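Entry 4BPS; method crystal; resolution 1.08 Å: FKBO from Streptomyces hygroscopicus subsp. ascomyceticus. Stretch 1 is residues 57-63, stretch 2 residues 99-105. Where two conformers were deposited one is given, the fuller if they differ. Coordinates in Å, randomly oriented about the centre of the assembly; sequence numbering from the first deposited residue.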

# COMPACT_ATOMS: atom_id res chain seq x y z
N ALA A 57 -14.73 -7.66 -11.04
CA ALA A 57 -13.95 -7.04 -9.98
C ALA A 57 -12.71 -7.89 -9.71
O ALA A 57 -12.85 -9.06 -9.35
CB ALA A 57 -14.79 -6.92 -8.73
N PRO A 58 -11.50 -7.34 -9.91
CA PRO A 58 -10.30 -8.09 -9.52
C PRO A 58 -10.36 -8.46 -8.05
O PRO A 58 -10.74 -7.62 -7.22
CB PRO A 58 -9.17 -7.09 -9.77
CG PRO A 58 -9.67 -6.18 -10.80
CD PRO A 58 -11.16 -6.08 -10.58
N ARG A 59 -9.90 -9.67 -7.74
CA ARG A 59 -9.89 -10.14 -6.38
C ARG A 59 -8.71 -11.06 -6.12
O ARG A 59 -8.34 -11.85 -7.00
CB ARG A 59 -11.20 -10.91 -6.12
CG ARG A 59 -11.30 -11.63 -4.81
CD ARG A 59 -10.95 -13.10 -5.01
NE ARG A 59 -11.02 -13.85 -3.76
CZ ARG A 59 -11.08 -15.17 -3.70
NH1 ARG A 59 -11.10 -15.90 -4.81
NH2 ARG A 59 -11.15 -15.77 -2.51
N THR A 60 -8.15 -10.98 -4.92
CA THR A 60 -7.24 -12.02 -4.47
C THR A 60 -7.24 -12.00 -2.95
O THR A 60 -7.69 -11.04 -2.33
CB THR A 60 -5.81 -11.82 -5.02
OG1 THR A 60 -5.08 -13.05 -4.95
CG2 THR A 60 -5.03 -10.75 -4.27
N ALA A 61 -6.71 -13.07 -2.35
CA ALA A 61 -6.52 -13.15 -0.91
C ALA A 61 -5.04 -13.14 -0.60
O ALA A 61 -4.26 -13.83 -1.28
CB ALA A 61 -7.17 -14.40 -0.36
N VAL A 62 -4.66 -12.38 0.42
CA VAL A 62 -3.27 -12.35 0.87
C VAL A 62 -3.18 -12.79 2.32
O VAL A 62 -4.12 -12.58 3.11
CB VAL A 62 -2.62 -10.94 0.67
CG1 VAL A 62 -2.44 -10.64 -0.81
CG2 VAL A 62 -3.46 -9.83 1.37
N HIS A 63 -2.08 -13.44 2.64
CA HIS A 63 -1.92 -14.07 3.95
C HIS A 63 -1.23 -13.09 4.91
O HIS A 63 -0.05 -13.24 5.25
CB HIS A 63 -1.16 -15.39 3.80
CG HIS A 63 -1.18 -16.25 5.02
ND1 HIS A 63 -0.79 -17.57 5.00
CD2 HIS A 63 -1.51 -15.97 6.31
CE1 HIS A 63 -0.91 -18.07 6.22
NE2 HIS A 63 -1.34 -17.12 7.03
N LEU A 99 -7.99 3.35 -12.58
CA LEU A 99 -7.72 1.92 -12.83
C LEU A 99 -7.28 1.27 -11.51
O LEU A 99 -6.49 1.85 -10.76
CB LEU A 99 -6.59 1.82 -13.85
CG LEU A 99 -5.97 0.47 -14.18
CD1 LEU A 99 -6.97 -0.37 -14.90
CD2 LEU A 99 -4.67 0.63 -15.04
N PHE A 100 -7.79 0.07 -11.25
CA PHE A 100 -7.36 -0.78 -10.13
C PHE A 100 -6.84 -2.08 -10.70
O PHE A 100 -7.50 -2.68 -11.54
CB PHE A 100 -8.56 -1.06 -9.21
CG PHE A 100 -8.25 -1.98 -8.06
CD1 PHE A 100 -7.66 -1.50 -6.92
CD2 PHE A 100 -8.58 -3.32 -8.11
CE1 PHE A 100 -7.39 -2.34 -5.83
CE2 PHE A 100 -8.31 -4.16 -7.02
CZ PHE A 100 -7.71 -3.66 -5.90
N GLY A 101 -5.68 -2.55 -10.23
CA GLY A 101 -5.13 -3.82 -10.67
C GLY A 101 -4.51 -4.61 -9.55
O GLY A 101 -4.06 -4.06 -8.53
N VAL A 102 -4.45 -5.93 -9.76
CA VAL A 102 -3.88 -6.85 -8.81
C VAL A 102 -3.13 -7.94 -9.58
O VAL A 102 -3.64 -8.43 -10.58
CB VAL A 102 -5.07 -7.56 -8.06
CG1 VAL A 102 -4.57 -8.57 -7.05
CG2 VAL A 102 -6.05 -6.56 -7.43
N VAL A 103 -1.95 -8.32 -9.10
CA VAL A 103 -1.13 -9.31 -9.78
C VAL A 103 -0.23 -9.96 -8.74
O VAL A 103 0.13 -9.33 -7.75
CB VAL A 103 -0.30 -8.66 -10.91
CG1 VAL A 103 0.58 -7.51 -10.41
CG2 VAL A 103 0.51 -9.69 -11.68
N ARG A 104 0.14 -11.22 -8.93
CA ARG A 104 1.05 -11.86 -7.99
C ARG A 104 1.99 -12.83 -8.67
O ARG A 104 1.74 -13.27 -9.80
CB ARG A 104 0.25 -12.52 -6.85
CG ARG A 104 -0.59 -13.72 -7.26
CD ARG A 104 -1.62 -14.11 -6.21
NE ARG A 104 -0.95 -14.47 -4.96
CZ ARG A 104 -1.38 -14.18 -3.74
NH1 ARG A 104 -2.57 -13.61 -3.54
NH2 ARG A 104 -0.63 -14.50 -2.70
N THR A 105 3.06 -13.18 -7.95
CA THR A 105 4.02 -14.16 -8.41
C THR A 105 4.24 -15.16 -7.28
O THR A 105 4.18 -14.82 -6.12
CB THR A 105 5.32 -13.48 -8.86
OG1 THR A 105 6.17 -14.46 -9.46
CG2 THR A 105 6.07 -12.82 -7.69
O HOH W 1 -0.14 -13.81 0.38

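The two stretches contribute β-strand segments that run in roughly the same direction, their axes inclined by 36° and approaching to 7.0 Å. No backbone-to-backbone hydrogen bond joins them; even the nearest CA atoms, those of Pro58 and Val102, lie 6.6 Å apart. The contact is therefore made largely by side chains, and the alternation of a β-strand selects them. Pro58 and Thr60 point toward the second stretch, and Phe100, Val102 and Arg104 point toward the first, while Arg59, Ala61 and Val103 direct their CA-to-CB bonds away. Together the two stretches bury a modest 307 Å².

One end of the contact is apolar. The ring of Pro58 bridges two neighbours: its CG lies 4.1 Å from CD2 of Phe100, and its CB lies 3.9 Å from CG2 of Val102. Proline suits this buried position because its compact ring offers carbon to both partners. Phe100, with chi1 in the t rotamer, receives the proline at the edge of its aromatic ring, near the ring plane, so this is packing of carbon against carbon rather than stacking on a face. Val102, also t at chi1, spreads its two methyl groups between successive inward-pointing residues of the first strand: while CG2 meets Pro58, CG1 lies 3.6 Å from CG2 of Thr60. A β-branched residue is well fitted to such a double contact. Between Phe100 and Val102, Gly101 has no side chain and takes almost no part.

Thr60 marks the change from apolar to polar packing. Its methyl group meets Val102, whereas its hydroxyl oxygen, OG1, accepts a hydrogen bond of 2.9 Å from NH1 of Arg104. Threonine can serve both neighbours because it carries a methyl and a hydroxyl on the same carbon.

Arg104 supplies the polar anchor and has the largest area covered by the opposing stretch. Its side chain, p, t and m at chi1 to chi3, brings NH1 to a second acceptor as well, the carbonyl oxygen of Ala61, at 2.8 Å. Both acceptors lie at the edge of the guanidinium, near its plane, where the N-H bonds point. Ala61 thus contributes through its backbone although its methyl group is turned away. CG1 of Val62 lies 4.0 Å from NH1 of Arg104, a van der Waals contact beside the hydrogen bonds. The other terminal nitrogen extends the link through water 1, which accepts hydrogen bonds from NH2 of Arg104 at 3.2 Å and from the backbone N of His63 at 3.0 Å.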